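Local coordinates for heavy-metal chelation domain-containing protein (Pyrococcus horikoshii, PDB 3NPG), which is of unknown function but belongs to the DUF364 family of putative heavy-metal chelation proteins, which suggests a role in binding metal ions, at the interface of chains A and B. Sequence-based numbering; all coordinates share one arbitrary frame. Chains: chain A/B, uncharacterized DUF364 family protein.

The interface of chains A and B. Residues chain A 54, 143, 155, 177-179; chain B 154-156.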
loop_
_atom_site.group_PDB
_atom_site.type_symbol
_atom_site.label_atom_id
_atom_site.label_comp_id
_atom_site.label_asym_id
_atom_site.label_seq_id
_atom_site.Cartn_x
_atom_site.Cartn_y
_atom_site.Cartn_z
ATOM N N GLU A 54 9.223 2.336 0.514
ATOM C CA GLU A 54 10.221 1.788 1.436
ATOM C C GLU A 54 10.555 2.788 2.557
ATOM O O GLU A 54 11.157 2.404 3.566
ATOM C CB GLU A 54 11.503 1.406 0.672
ATOM C CG GLU A 54 11.281 0.383 -0.426
ATOM C CD GLU A 54 10.999 -1.016 0.073
ATOM O OE1 GLU A 54 11.923 -1.639 0.647
ATOM O OE2 GLU A 54 9.863 -1.504 -0.134
ATOM N N ARG A 143 7.212 -5.783 -6.214
ATOM C CA ARG A 143 7.080 -5.486 -4.796
ATOM C C ARG A 143 6.078 -4.317 -4.564
ATOM O O ARG A 143 5.288 -4.367 -3.621
ATOM C CB ARG A 143 8.461 -5.154 -4.203
ATOM C CG ARG A 143 8.471 -5.051 -2.702
ATOM C CD ARG A 143 9.876 -5.010 -2.156
ATOM N NE ARG A 143 9.906 -4.441 -0.810
ATOM C CZ ARG A 143 9.730 -5.145 0.304
ATOM N NH1 ARG A 143 9.563 -6.460 0.245
ATOM N NH2 ARG A 143 9.769 -4.548 1.486
ATOM N N ASP A 155 7.145 -10.819 -4.472
ATOM C CA ASP A 155 8.607 -10.918 -4.400
ATOM C C ASP A 155 9.074 -12.016 -3.416
ATOM O O ASP A 155 10.245 -12.404 -3.438
ATOM C CB ASP A 155 9.244 -9.558 -4.071
ATOM C CG ASP A 155 8.925 -9.043 -2.683
ATOM O OD1 ASP A 155 9.787 -9.180 -1.788
ATOM O OD2 ASP A 155 7.860 -8.429 -2.514
ATOM N N ASN A 177 17.254 -1.133 -2.696
ATOM C CA ASN A 177 16.435 -1.818 -1.672
ATOM C C ASN A 177 17.152 -3.002 -0.950
ATOM O O ASN A 177 16.678 -3.465 0.090
ATOM C CB ASN A 177 15.065 -2.242 -2.234
ATOM C CG ASN A 177 15.131 -3.221 -3.380
ATOM O OD1 ASN A 177 16.091 -3.979 -3.536
ATOM N ND2 ASN A 177 14.066 -3.278 -4.163
ATOM N N GLY A 178 18.269 -3.463 -1.508
ATOM C CA GLY A 178 19.091 -4.502 -0.889
ATOM C C GLY A 178 18.736 -5.924 -1.267
ATOM O O GLY A 178 19.205 -6.869 -0.631
ATOM N N THR A 179 17.945 -6.098 -2.332
ATOM C CA THR A 179 17.525 -7.434 -2.776
ATOM C C THR A 179 18.542 -8.106 -3.725
ATOM O O THR A 179 18.433 -9.307 -3.982
ATOM C CB THR A 179 16.109 -7.383 -3.386
ATOM O OG1 THR A 179 16.083 -6.434 -4.451
ATOM C CG2 THR A 179 15.054 -7.038 -2.367
ATOM N N SER B 154 12.507 -2.478 6.664
ATOM C CA SER B 154 11.994 -3.235 5.520
ATOM C C SER B 154 12.367 -4.708 5.641
ATOM O O SER B 154 13.379 -5.038 6.265
ATOM C CB SER B 154 12.538 -2.661 4.214
ATOM O OG SER B 154 11.956 -3.288 3.082
ATOM N N ASP B 155 11.561 -5.601 5.030
ATOM C CA ASP B 155 11.846 -7.036 5.059
ATOM C C ASP B 155 12.987 -7.413 4.089
ATOM O O ASP B 155 13.527 -8.520 4.177
ATOM C CB ASP B 155 10.570 -7.863 4.785
ATOM C CG ASP B 155 10.004 -7.700 3.392
ATOM O OD1 ASP B 155 9.525 -6.599 3.076
ATOM O OD2 ASP B 155 9.939 -8.710 2.659
ATOM N N THR B 156 13.386 -6.472 3.202
ATOM C CA THR B 156 14.490 -6.691 2.254
ATOM C C THR B 156 15.853 -6.677 2.980
ATOM O O THR B 156 16.850 -7.168 2.441
ATOM C CB THR B 156 14.437 -5.655 1.107
ATOM O OG1 THR B 156 14.648 -4.344 1.635
ATOM C CG2 THR B 156 13.127 -5.701 0.340
HETATM O O HOH W 1 14.567 -1.491 1.880
#
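A:Arg143 meets B:Asp155 in a polar patch of a two-fold symmetric interface between identical chains, which probably helps hold this pair together in the deposited four-chain assembly; the pair may or may not form in solution. The guanidinium grips B:Asp155 end-on. A:Arg143 NH1 and NH2 both donate to the carboxylate oxygen OD1 of B:Asp155, and NH2 lies 2.6 Å from OD1. OD1 lies in the guanidinium plane, but the two flat groups are turned 34° apart. A:Arg143 has CG anti to the backbone N (chi1 -171°), and its chain runs extended from CG to NE. On its own side, A:Arg143 NE forms a salt bridge with A:Glu54 OE2 at 3.0 Å, which helps fix the guanidinium's rotation. The other A:Glu54 oxygen, OE1, accepts from the hydroxyl OG of B:Ser154 at 2.9 Å. The methyl CG2 of B:Thr156 sits over the centre of one guanidinium face and also touches the methyl of A:Thr179. B:Thr156 OG1 donates to the backbone O of A:Asn177 at 2.7 Å, and a water links this hydroxyl to A:Glu54 OE1. A leucine in place of A:Arg143 would probably leave B:Asp155 without its cationic mate, near its two-fold counterpart A:Asp155, which probably also carries a negative charge. Chain B contributes the start of 3-10 helix 155-157 and the residue before it. Chain A supplies the end of 3-10 helix 52-54, the loop after strand 137-141, the start of its own 155-157 helix, and the end of helix 174-177 with the turn towards helix 180-186.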